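Local coordinates for protein luciferase-like enzymeAMP-CoA-ligase (Zophobas atratus, PDB 4W8O) that probably activates carboxylic acids with ATP as acyl-adenylates and transfers them to coenzyme A, as a luciferase-like member of the AMP-forming ligase family, at residues S91-K96 / K170-D175; F183-S186 / P192-I195; T208-G213 / L234-L239; Q276-P281 / T303-K308. All coordinates share one frame; numbering follows the deposited sequence.

Interaction 1. Residues S91-K96 / K170-D175; sequences SYLGAK and KPSKTD
The C-terminal end of helix 85-92, closed by a Schellman motif, is where Y92 and L93 receive P171 and S172 from the extended chain that leads to strand 179-184. One direct hydrogen bond joins the two backbones: S172 N donates to Y92 O at 2.8 Å, lying almost in line with the carbonyl bond (C=O...N 168°). The proline just before it rests P171 CB against the same Y92 O at 3.4 Å, while P171 CG meets the phenol ring obliquely, 4.2 Å from Y92 CD1. Beyond that point the ring belongs to other parts of the fold, with F25 edge-to-face against it and its hydroxyl hydrogen-bonded to S55. S172 aims its CB at the helix end; with OG anti to its own carbonyl carbon (chi1 -55°), the hydroxyl comes within 3.7 Å of L93 CA. G94 leaves the helix at positive phi, and waters bond the carbonyls of Y92, L93 and G94. One water donates to both Y92 O and S172 O, a second joins L93 O to S172 OG, and a third donates to G94 O from 2.7 Å and also bonds T174 OG1. G94 has T174 in front of it: a CB there would stand only 3.5 Å from T174 CB. This helix is the connection of a beta-alpha-beta crossover between the adjacent parallel strands 72-76 and 96-99. In segment 170-175, K173 forms a salt bridge with E22 of helix 20-30, and P171 packs on that helix at E22 and F25.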
loop_
_atom_site.group_PDB
_atom_site.type_symbol
_atom_site.label_atom_id
_atom_site.label_comp_id
_atom_site.label_asym_id
_atom_site.label_seq_id
_atom_site.Cartn_x
_atom_site.Cartn_y
_atom_site.Cartn_z
ATOM N N SER A 91 -11.234 -9.206 6.101
ATOM C CA SER A 91 -11.594 -9.057 4.697
ATOM C C SER A 91 -12.429 -10.225 4.171
ATOM O O SER A 91 -13.297 -10.013 3.337
ATOM C CB SER A 91 -10.345 -8.865 3.840
ATOM O OG SER A 91 -9.737 -7.624 4.150
ATOM N N TYR A 92 -12.180 -11.442 4.657
ATOM C CA TYR A 92 -13.014 -12.605 4.286
ATOM C C TYR A 92 -14.481 -12.365 4.630
ATOM O O TYR A 92 -15.375 -12.829 3.924
ATOM C CB TYR A 92 -12.580 -13.896 4.996
ATOM C CG TYR A 92 -11.224 -14.470 4.636
ATOM C CD1 TYR A 92 -10.577 -14.143 3.443
ATOM C CD2 TYR A 92 -10.612 -15.404 5.477
ATOM C CE1 TYR A 92 -9.347 -14.695 3.120
ATOM C CE2 TYR A 92 -9.382 -15.964 5.163
ATOM C CZ TYR A 92 -8.749 -15.605 3.988
ATOM O OH TYR A 92 -7.529 -16.152 3.663
ATOM N N LEU A 93 -14.720 -11.646 5.720
ATOM C CA LEU A 93 -16.079 -11.336 6.170
ATOM C C LEU A 93 -16.651 -10.073 5.537
ATOM O O LEU A 93 -17.787 -9.690 5.829
ATOM C CB LEU A 93 -16.101 -11.208 7.690
ATOM C CG LEU A 93 -15.569 -12.430 8.434
ATOM C CD1 LEU A 93 -15.630 -12.189 9.931
ATOM C CD2 LEU A 93 -16.350 -13.687 8.058
ATOM N N GLY A 94 -15.878 -9.433 4.660
ATOM C CA GLY A 94 -16.305 -8.208 4.006
ATOM C C GLY A 94 -16.253 -6.974 4.899
ATOM O O GLY A 94 -16.768 -5.920 4.522
ATOM N N ALA A 95 -15.641 -7.088 6.079
ATOM C CA ALA A 95 -15.514 -5.947 6.987
ATOM C C ALA A 95 -14.488 -4.939 6.435
ATOM O O ALA A 95 -13.616 -5.290 5.624
ATOM C CB ALA A 95 -15.123 -6.410 8.387
ATOM N N LYS A 96 -14.620 -3.691 6.865
ATOM C CA LYS A 96 -13.729 -2.616 6.445
ATOM C C LYS A 96 -12.464 -2.704 7.291
ATOM O O LYS A 96 -12.557 -2.766 8.520
ATOM C CB LYS A 96 -14.394 -1.249 6.663
ATOM C CG LYS A 96 -15.570 -0.951 5.741
ATOM C CD LYS A 96 -16.920 -1.374 6.294
ATOM C CE LYS A 96 -17.999 -1.334 5.216
ATOM N NZ LYS A 96 -17.972 -2.522 4.310
ATOM N N LYS A 170 -16.216 -20.154 3.500
ATOM C CA LYS A 170 -15.954 -19.358 2.313
ATOM C C LYS A 170 -16.126 -17.885 2.687
ATOM O O LYS A 170 -16.954 -17.548 3.541
ATOM C CB LYS A 170 -16.919 -19.727 1.179
ATOM C CG LYS A 170 -16.735 -21.133 0.605
ATOM C CD LYS A 170 -15.400 -21.286 -0.116
ATOM C CE LYS A 170 -15.315 -22.572 -0.928
ATOM N NZ LYS A 170 -14.008 -22.653 -1.647
ATOM N N PRO A 171 -15.335 -16.999 2.063
ATOM C CA PRO A 171 -15.556 -15.571 2.298
ATOM C C PRO A 171 -17.000 -15.163 2.011
ATOM O O PRO A 171 -17.623 -15.692 1.091
ATOM C CB PRO A 171 -14.600 -14.900 1.313
ATOM C CG PRO A 171 -13.521 -15.899 1.093
ATOM C CD PRO A 171 -14.175 -17.247 1.189
ATOM N N SER A 172 -17.518 -14.230 2.800
ATOM C CA SER A 172 -18.890 -13.761 2.653
ATOM C C SER A 172 -19.091 -13.076 1.316
ATOM O O SER A 172 -18.220 -12.349 0.847
ATOM C CB SER A 172 -19.227 -12.767 3.762
ATOM O OG SER A 172 -18.990 -13.330 5.038
ATOM N N LYS A 173 -20.242 -13.320 0.701
ATOM C CA LYS A 173 -20.662 -12.541 -0.451
ATOM C C LYS A 173 -20.973 -11.140 0.047
ATOM O O LYS A 173 -21.533 -10.982 1.129
ATOM C CB LYS A 173 -21.891 -13.174 -1.108
ATOM C CG LYS A 173 -21.582 -14.496 -1.800
ATOM C CD LYS A 173 -20.663 -14.259 -2.986
ATOM C CE LYS A 173 -20.297 -15.541 -3.701
ATOM N NZ LYS A 173 -19.315 -15.219 -4.777
ATOM N N THR A 174 -20.566 -10.129 -0.712
ATOM C CA THR A 174 -20.824 -8.744 -0.325
ATOM C C THR A 174 -20.991 -7.867 -1.562
ATOM O O THR A 174 -20.901 -8.347 -2.692
ATOM C CB THR A 174 -19.722 -8.202 0.620
ATOM O OG1 THR A 174 -20.084 -6.893 1.104
ATOM C CG2 THR A 174 -18.362 -8.146 -0.083
ATOM N N ASP A 175 -21.290 -6.594 -1.342
ATOM C CA ASP A 175 -21.430 -5.634 -2.425
ATOM C C ASP A 175 -20.028 -5.124 -2.760
ATOM O O ASP A 175 -19.378 -4.511 -1.911
ATOM C CB ASP A 175 -22.351 -4.490 -1.983
ATOM C CG ASP A 175 -22.735 -3.554 -3.121
ATOM O OD1 ASP A 175 -21.847 -3.053 -3.829
ATOM O OD2 ASP A 175 -23.947 -3.302 -3.301
HETATM O O HOH W 1 -15.748 -11.354 1.227
HETATM O O HOH W 2 -19.773 -11.307 6.782
HETATM O O HOH W 3 -17.941 -5.268 2.127
#

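Interaction 2. Residues F183-S186 / P192-I195; sequences FFSS and PKAI
F184 and A194 project from one face of a beta hairpin, F183 and I195 from the other, and the two pairs meet in different ways. The first is a non-hydrogen-bonded antiparallel pair: the F184 ring passes its neighbour obliquely, CE1 lying 4.3 Å from A194 CB, and helix 106-116 packs on both residues. In the second, a hydrogen-bonded pair, F183 and I195 touch at their CB atoms, after which the phenyl group swings away toward I228 and M231. F183 N bonds I195 O at 3.0 Å, whereas the return bond from I195 N is weak. I195 sends its CD1 back along the hairpin, to 3.5 Å from S185 N. Past the regular strands the pairing goes on through S185. Its amide gives a straight bond to K193 O (2.8 Å, 167° at the hydrogen), and its OG, set between the backbone N and the carbonyl carbon (chi1 70°), turns to accept K193 N at 2.8 Å. The lysine chain, bent at chi2, runs alongside this hydroxyl, with both K193 CB and K193 CD 3.6 Å from S185 OG. The loop closing the hairpin is the glycine- and threonine-rich SSGTTGLPK signature of adenylate-forming enzymes, which in relatives holds the ATP phosphates; S186 here lines the pocket occupied by a polyethylene glycol molecule. S185 and K193, the first and last residues of the signature, are thus tied by two bonds, in one of which a side-chain oxygen serves as acceptor in the place a strand would offer a carbonyl.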
loop_
_atom_site.group_PDB
_atom_site.type_symbol
_atom_site.label_atom_id
_atom_site.label_comp_id
_atom_site.label_asym_id
_atom_site.label_seq_id
_atom_site.Cartn_x
_atom_site.Cartn_y
_atom_site.Cartn_z
ATOM N N PHE A 183 -7.813 4.508 4.159
ATOM C CA PHE A 183 -6.569 5.213 4.469
ATOM C C PHE A 183 -6.950 6.615 4.949
ATOM O O PHE A 183 -8.138 6.951 5.040
ATOM C CB PHE A 183 -5.640 5.280 3.247
ATOM C CG PHE A 183 -5.198 3.930 2.752
ATOM C CD1 PHE A 183 -4.119 3.287 3.324
ATOM C CD2 PHE A 183 -5.879 3.295 1.717
ATOM C CE1 PHE A 183 -3.712 2.033 2.881
ATOM C CE2 PHE A 183 -5.487 2.042 1.278
ATOM C CZ PHE A 183 -4.397 1.411 1.858
ATOM N N PHE A 184 -5.958 7.425 5.286
ATOM C CA PHE A 184 -6.220 8.744 5.835
ATOM C C PHE A 184 -5.597 9.842 4.994
ATOM O O PHE A 184 -4.435 9.751 4.611
ATOM C CB PHE A 184 -5.714 8.804 7.263
ATOM C CG PHE A 184 -6.413 7.841 8.172
ATOM C CD1 PHE A 184 -7.708 8.086 8.586
ATOM C CD2 PHE A 184 -5.788 6.676 8.588
ATOM C CE1 PHE A 184 -8.366 7.198 9.422
ATOM C CE2 PHE A 184 -6.440 5.782 9.419
ATOM C CZ PHE A 184 -7.727 6.047 9.844
ATOM N N SER A 185 -6.394 10.868 4.707
ATOM C CA SER A 185 -5.980 11.974 3.874
ATOM C C SER A 185 -4.909 12.788 4.566
ATOM O O SER A 185 -4.764 12.723 5.782
ATOM C CB SER A 185 -7.174 12.872 3.527
ATOM O OG SER A 185 -7.633 13.590 4.661
ATOM N N SER A 186 -4.172 13.558 3.770
ATOM C CA SER A 186 -3.121 14.433 4.263
ATOM C C SER A 186 -3.071 15.680 3.399
ATOM O O SER A 186 -2.056 15.966 2.767
ATOM C CB SER A 186 -1.768 13.715 4.234
ATOM O OG SER A 186 -1.481 13.226 2.928
ATOM N N PRO A 192 -6.927 15.061 9.024
ATOM C CA PRO A 192 -7.175 13.898 8.183
ATOM C C PRO A 192 -8.644 13.488 8.071
ATOM O O PRO A 192 -9.454 13.768 8.957
ATOM C CB PRO A 192 -6.358 12.797 8.862
ATOM C CG PRO A 192 -5.235 13.539 9.517
ATOM C CD PRO A 192 -5.844 14.810 9.995
ATOM N N LYS A 193 -8.961 12.844 6.951
ATOM C CA LYS A 193 -10.264 12.240 6.713
ATOM C C LYS A 193 -10.029 10.816 6.256
ATOM O O LYS A 193 -8.928 10.480 5.815
ATOM C CB LYS A 193 -11.022 13.024 5.653
ATOM C CG LYS A 193 -11.250 14.482 6.038
ATOM C CD LYS A 193 -10.729 15.428 4.969
ATOM C CE LYS A 193 -10.454 16.814 5.514
ATOM N NZ LYS A 193 -11.616 17.293 6.300
ATOM N N ALA A 194 -11.054 9.980 6.385
ATOM C CA ALA A 194 -10.925 8.568 6.077
ATOM C C ALA A 194 -11.247 8.327 4.605
ATOM O O ALA A 194 -12.404 8.346 4.196
ATOM C CB ALA A 194 -11.820 7.728 6.974
ATOM N N ILE A 195 -10.189 8.124 3.828
ATOM C CA ILE A 195 -10.286 7.745 2.427
ATOM C C ILE A 195 -10.859 6.328 2.307
ATOM O O ILE A 195 -10.331 5.384 2.895
ATOM C CB ILE A 195 -8.886 7.740 1.787
ATOM C CG1 ILE A 195 -8.308 9.154 1.738
ATOM C CG2 ILE A 195 -8.938 7.124 0.393
ATOM C CD1 ILE A 195 -6.795 9.186 1.620
#

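Interaction 3. Residues T208-G213 / L234-L239; sequences TSFYCG and LGRTFL
The F210 ring carries L239 over one face and R236 CZ and Y211 CD2 at its edge, while the R236 guanidinium turns a face to that same ring. L239 CD2 sits 3.9 Å from the ring centroid and 23° off the normal, a CH-pi contact. In the ring plane, F210 CD1 points at the middle of the guanidinium, 3.6 Å from R236 CZ, and the two planes stand 71° apart, an edge-to-face arrangement. This joins the end of helix 199-211 to helix 228-239, the connecting helix of a beta-alpha-beta crossover between the neighbouring parallel strands 218-221 and 243-246. Across segments 208-213 and 234-239 the nearest CA atoms, those of F210 and R236, are 6.6 Å apart. F210 has CG opposite its backbone N (chi1 174°), which throws the ring across the gap, and R236 bends at chi2 to lay its chain past S209, whose OG is 3.8 Å from R236 CD. That hydroxyl bonds V206 O. The buried positive charge is answered by D240, in a salt bridge from R236 NH1. A methionine in place of R236 would probably leave D240 without its countercharge and take from the F210 edge the flat group it abuts. F210 CD2 lies over one face of the Y211 ring, near its centre. S209 O lies near the guanidinium plane, at its edge, and a water links the two helices there, accepting from R236 NE at 3.0 Å and donating to S209 O at 2.8 Å.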
loop_
_atom_site.group_PDB
_atom_site.type_symbol
_atom_site.label_atom_id
_atom_site.label_comp_id
_atom_site.label_asym_id
_atom_site.label_seq_id
_atom_site.Cartn_x
_atom_site.Cartn_y
_atom_site.Cartn_z
ATOM N N THR A 208 -3.607 -2.560 -11.379
ATOM C CA THR A 208 -2.895 -1.547 -12.155
ATOM C C THR A 208 -1.394 -1.608 -11.868
ATOM O O THR A 208 -0.583 -1.516 -12.788
ATOM C CB THR A 208 -3.435 -0.128 -11.865
ATOM O OG1 THR A 208 -4.791 -0.036 -12.327
ATOM C CG2 THR A 208 -2.587 0.956 -12.538
ATOM N N SER A 209 -1.028 -1.788 -10.601
ATOM C CA SER A 209 0.383 -1.916 -10.230
ATOM C C SER A 209 1.047 -3.158 -10.871
ATOM O O SER A 209 2.218 -3.116 -11.252
ATOM C CB SER A 209 0.569 -1.882 -8.695
ATOM O OG SER A 209 0.214 -3.099 -8.055
ATOM N N PHE A 210 0.291 -4.245 -11.010
ATOM C CA PHE A 210 0.781 -5.433 -11.706
ATOM C C PHE A 210 1.091 -5.150 -13.183
ATOM O O PHE A 210 2.144 -5.547 -13.683
ATOM C CB PHE A 210 -0.226 -6.581 -11.588
ATOM C CG PHE A 210 0.139 -7.793 -12.398
ATOM C CD1 PHE A 210 1.101 -8.681 -11.944
ATOM C CD2 PHE A 210 -0.478 -8.045 -13.616
ATOM C CE1 PHE A 210 1.448 -9.796 -12.690
ATOM C CE2 PHE A 210 -0.140 -9.160 -14.368
ATOM C CZ PHE A 210 0.822 -10.040 -13.900
ATOM N N TYR A 211 0.189 -4.451 -13.874
ATOM C CA TYR A 211 0.409 -4.114 -15.287
ATOM C C TYR A 211 1.432 -2.998 -15.519
ATOM O O TYR A 211 1.792 -2.724 -16.661
ATOM C CB TYR A 211 -0.916 -3.822 -16.001
ATOM C CG TYR A 211 -1.690 -5.098 -16.221
ATOM C CD1 TYR A 211 -1.258 -6.035 -17.157
ATOM C CD2 TYR A 211 -2.809 -5.396 -15.456
ATOM C CE1 TYR A 211 -1.943 -7.224 -17.347
ATOM C CE2 TYR A 211 -3.504 -6.581 -15.637
ATOM C CZ TYR A 211 -3.064 -7.491 -16.582
ATOM O OH TYR A 211 -3.739 -8.665 -16.760
ATOM N N CYS A 212 1.909 -2.365 -14.451
ATOM C CA CYS A 212 3.052 -1.453 -14.563
ATOM C C CYS A 212 4.305 -2.227 -14.953
ATOM O O CYS A 212 5.249 -1.653 -15.486
ATOM C CB CYS A 212 3.285 -0.677 -13.267
ATOM S SG CYS A 212 2.072 0.630 -12.984
ATOM N N GLY A 213 4.306 -3.528 -14.664
ATOM C CA GLY A 213 5.267 -4.456 -15.246
ATOM C C GLY A 213 6.509 -4.746 -14.431
ATOM O O GLY A 213 7.333 -5.559 -14.844
ATOM N N LEU A 234 1.290 -5.912 -0.286
ATOM C CA LEU A 234 0.655 -7.156 0.131
ATOM C C LEU A 234 -0.309 -7.668 -0.956
ATOM O O LEU A 234 -0.205 -8.814 -1.395
ATOM C CB LEU A 234 -0.069 -6.976 1.471
ATOM C CG LEU A 234 -0.801 -8.208 2.041
ATOM C CD1 LEU A 234 -0.833 -8.188 3.569
ATOM C CD2 LEU A 234 -2.221 -8.355 1.499
ATOM N N GLY A 235 -1.234 -6.817 -1.387
ATOM C CA GLY A 235 -2.174 -7.178 -2.447
ATOM C C GLY A 235 -1.494 -7.666 -3.718
ATOM O O GLY A 235 -1.892 -8.681 -4.296
ATOM N N ARG A 236 -0.457 -6.939 -4.128
ATOM C CA ARG A 236 0.299 -7.233 -5.341
ATOM C C ARG A 236 1.077 -8.555 -5.263
ATOM O O ARG A 236 1.169 -9.262 -6.258
ATOM C CB ARG A 236 1.239 -6.056 -5.674
ATOM C CG ARG A 236 2.262 -6.304 -6.762
ATOM C CD ARG A 236 1.638 -6.619 -8.115
ATOM N NE ARG A 236 2.692 -6.912 -9.089
ATOM C CZ ARG A 236 3.327 -8.078 -9.197
ATOM N NH1 ARG A 236 3.027 -9.111 -8.413
ATOM N NH2 ARG A 236 4.277 -8.218 -10.104
ATOM N N THR A 237 1.628 -8.894 -4.097
ATOM C CA THR A 237 2.357 -10.160 -3.968
ATOM C C THR A 237 1.403 -11.356 -3.940
ATOM O O THR A 237 1.720 -12.419 -4.485
ATOM C CB THR A 237 3.286 -10.204 -2.733
ATOM O OG1 THR A 237 2.533 -9.997 -1.538
ATOM C CG2 THR A 237 4.394 -9.155 -2.843
ATOM N N PHE A 238 0.246 -11.190 -3.302
ATOM C CA PHE A 238 -0.794 -12.220 -3.337
ATOM C C PHE A 238 -1.214 -12.513 -4.780
ATOM O O PHE A 238 -1.386 -13.670 -5.153
ATOM C CB PHE A 238 -2.021 -11.793 -2.528
ATOM C CG PHE A 238 -1.997 -12.243 -1.096
ATOM C CD1 PHE A 238 -1.117 -11.668 -0.183
ATOM C CD2 PHE A 238 -2.874 -13.222 -0.650
ATOM C CE1 PHE A 238 -1.102 -12.075 1.139
ATOM C CE2 PHE A 238 -2.863 -13.633 0.673
ATOM C CZ PHE A 238 -1.976 -13.063 1.568
ATOM N N LEU A 239 -1.334 -11.458 -5.586
ATOM C CA LEU A 239 -1.924 -11.540 -6.917
ATOM C C LEU A 239 -1.305 -12.618 -7.798
ATOM O O LEU A 239 -2.031 -13.291 -8.522
ATOM C CB LEU A 239 -1.848 -10.177 -7.622
ATOM C CG LEU A 239 -2.504 -10.077 -9.010
ATOM C CD1 LEU A 239 -3.115 -8.698 -9.213
ATOM C CD2 LEU A 239 -1.521 -10.380 -10.130
HETATM O O HOH W 4 4.278 -4.897 -10.574
#

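Interaction 4. Residues Q276-P281 / T303-K308; sequences QLTNVP and TDQYKK
T278 directs its CB at helix 303-312, 3.9 Å from Q305 NE2, and there its side chain forks into a polar and an apolar branch. The polar branch, OG1, lies between the backbone N and the carbonyl carbon (chi1 49°) and accepts a hydrogen bond from Q305 NE2. The evidence for that bond is good: 3.1 Å between T278 OG1 and Q305 NE2, 168° at the hydrogen, and the oxygen only 2° out of the amide plane. The same OG1 also bonds a water at 2.6 Å, and this water donates to Q305 OE1 at 2.9 Å, so both ends of the amide are tied to one hydroxyl, the nitrogen directly and the oxygen through solvent. The apolar branch, CG2, passes 3.5 Å from Q305 NE2 and ends 3.9 Å from K308 CB, one turn further along the helix. K308 contributes that carbon alone, and its amine leads off elsewhere. Q305 reaches across because its chain leaves the helix extended at chi1 and then bends at chi2, and its NE2 has a second acceptor in T274 OG1. A leucine in place of Q305 would probably leave the hydroxyls of T278 and T274 without this shared donor and the bridging water without its amide acceptor. T278 also packs on L309, and L277 beside it packs on L312. Helix 274-278 lies on the link from strand 266-268 to strand 293-297, and helix 303-312 on the next, from strand 293-297 to strand 317-324, these three strands being parallel neighbours in the nine-stranded mixed sheet.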
loop_
_atom_site.group_PDB
_atom_site.type_symbol
_atom_site.label_atom_id
_atom_site.label_comp_id
_atom_site.label_asym_id
_atom_site.label_seq_id
_atom_site.Cartn_x
_atom_site.Cartn_y
_atom_site.Cartn_z
ATOM N N GLN A 276 21.826 5.079 2.684
ATOM C CA GLN A 276 22.411 4.036 3.526
ATOM C C GLN A 276 22.938 2.851 2.707
ATOM O O GLN A 276 23.889 2.188 3.125
ATOM C CB GLN A 276 21.411 3.548 4.568
ATOM C CG GLN A 276 21.061 4.600 5.604
ATOM C CD GLN A 276 20.319 4.025 6.801
ATOM O OE1 GLN A 276 20.638 2.938 7.281
ATOM N NE2 GLN A 276 19.329 4.762 7.294
ATOM N N LEU A 277 22.329 2.592 1.549
ATOM C CA LEU A 277 22.785 1.515 0.663
ATOM C C LEU A 277 24.090 1.883 -0.035
ATOM O O LEU A 277 25.023 1.099 -0.055
ATOM C CB LEU A 277 21.733 1.185 -0.399
ATOM C CG LEU A 277 20.361 0.762 0.116
ATOM C CD1 LEU A 277 19.368 0.677 -1.027
ATOM C CD2 LEU A 277 20.467 -0.561 0.856
ATOM N N THR A 278 24.136 3.084 -0.604
ATOM C CA THR A 278 25.293 3.547 -1.361
ATOM C C THR A 278 26.517 3.860 -0.487
ATOM O O THR A 278 27.614 3.966 -0.997
ATOM C CB THR A 278 24.939 4.783 -2.200
ATOM O OG1 THR A 278 24.278 5.743 -1.373
ATOM C CG2 THR A 278 24.019 4.396 -3.369
ATOM N N ASN A 279 26.329 3.998 0.822
ATOM C CA ASN A 279 27.444 4.204 1.738
ATOM C C ASN A 279 27.935 2.919 2.407
ATOM O O ASN A 279 28.810 2.962 3.270
ATOM C CB ASN A 279 27.069 5.259 2.774
ATOM C CG ASN A 279 27.144 6.658 2.208
ATOM O OD1 ASN A 279 28.218 7.258 2.155
ATOM N ND2 ASN A 279 26.015 7.177 1.758
ATOM N N VAL A 280 27.392 1.771 2.004
ATOM C CA VAL A 280 27.937 0.503 2.468
ATOM C C VAL A 280 29.284 0.321 1.778
ATOM O O VAL A 280 29.354 0.356 0.548
ATOM C CB VAL A 280 27.018 -0.693 2.144
ATOM C CG1 VAL A 280 27.713 -2.010 2.484
ATOM C CG2 VAL A 280 25.701 -0.575 2.898
ATOM N N PRO A 281 30.360 0.139 2.562
ATOM C CA PRO A 281 31.674 -0.047 1.946
ATOM C C PRO A 281 31.833 -1.440 1.322
ATOM O O PRO A 281 31.265 -2.413 1.827
ATOM C CB PRO A 281 32.636 0.141 3.124
ATOM C CG PRO A 281 31.859 -0.314 4.312
ATOM C CD PRO A 281 30.424 0.043 4.035
ATOM N N THR A 303 20.112 13.034 -9.409
ATOM C CA THR A 303 20.673 12.253 -10.508
ATOM C C THR A 303 21.941 11.487 -10.123
ATOM O O THR A 303 22.152 10.362 -10.580
ATOM C CB THR A 303 21.019 13.162 -11.694
ATOM O OG1 THR A 303 19.873 13.949 -12.040
ATOM C CG2 THR A 303 21.428 12.335 -12.885
ATOM N N ASP A 304 22.789 12.097 -9.302
ATOM C CA ASP A 304 23.991 11.403 -8.825
ATOM C C ASP A 304 23.644 10.202 -7.960
ATOM O O ASP A 304 24.267 9.152 -8.085
ATOM C CB ASP A 304 24.946 12.347 -8.081
ATOM C CG ASP A 304 25.939 13.008 -9.013
ATOM O OD1 ASP A 304 25.625 13.130 -10.217
ATOM O OD2 ASP A 304 27.032 13.404 -8.557
ATOM N N GLN A 305 22.656 10.349 -7.090
ATOM C CA GLN A 305 22.239 9.233 -6.252
ATOM C C GLN A 305 21.605 8.142 -7.101
ATOM O O GLN A 305 21.864 6.952 -6.902
ATOM C CB GLN A 305 21.258 9.701 -5.169
ATOM C CG GLN A 305 20.832 8.616 -4.189
ATOM C CD GLN A 305 21.992 7.989 -3.449
ATOM O OE1 GLN A 305 23.125 8.449 -3.544
ATOM N NE2 GLN A 305 21.714 6.930 -2.704
ATOM N N TYR A 306 20.763 8.561 -8.041
ATOM C CA TYR A 306 20.146 7.642 -8.988
ATOM C C TYR A 306 21.227 6.818 -9.693
ATOM O O TYR A 306 21.161 5.590 -9.719
ATOM C CB TYR A 306 19.281 8.405 -10.003
ATOM C CG TYR A 306 18.553 7.480 -10.938
ATOM C CD1 TYR A 306 19.161 7.016 -12.097
ATOM C CD2 TYR A 306 17.272 7.026 -10.637
ATOM C CE1 TYR A 306 18.510 6.144 -12.948
ATOM C CE2 TYR A 306 16.609 6.152 -11.485
ATOM C CZ TYR A 306 17.233 5.714 -12.637
ATOM O OH TYR A 306 16.582 4.843 -13.477
ATOM N N LYS A 307 22.235 7.497 -10.233
ATOM C CA LYS A 307 23.344 6.821 -10.902
ATOM C C LYS A 307 24.091 5.870 -9.974
ATOM O O LYS A 307 24.373 4.733 -10.351
ATOM C CB LYS A 307 24.338 7.833 -11.472
ATOM C CG LYS A 307 23.896 8.468 -12.776
ATOM C CD LYS A 307 25.060 9.174 -13.461
ATOM C CE LYS A 307 24.663 9.698 -14.831
ATOM N NZ LYS A 307 23.620 10.758 -14.731
ATOM N N LYS A 308 24.418 6.340 -8.771
ATOM C CA LYS A 308 25.124 5.514 -7.793
ATOM C C LYS A 308 24.353 4.231 -7.504
ATOM O O LYS A 308 24.954 3.167 -7.355
ATOM C CB LYS A 308 25.384 6.281 -6.485
ATOM C CG LYS A 308 26.527 7.285 -6.555
ATOM C CD LYS A 308 26.911 7.780 -5.166
ATOM C CE LYS A 308 28.051 8.792 -5.202
ATOM N NZ LYS A 308 27.603 10.203 -5.020
HETATM O O HOH W 5 25.407 8.010 -1.767
#

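In the fold
The four contacts follow one another along the chain, each closing before the next opens, and all lie in the AMP-binding part of the enzyme. Interactions 1 and 2 belong to the eight-stranded sheet, where strands 96-99 and 179-184 are parallel neighbours; their centres are about 23 Å apart. Strand 194-198 of interaction 2 runs directly into helix 199-211 of interaction 3, whose other helix, 228-239, serves the nine-stranded sheet, as do both helices of interaction 4. Interaction 3 thus lies at the passage from one sheet to the other. Interactions 1 and 4, about 45 Å apart between centres, lie on opposite sides of the chain's centre. The glycol-filled pocket, which S186 lines, is approached by I195 of interaction 2 and S209 of interaction 3.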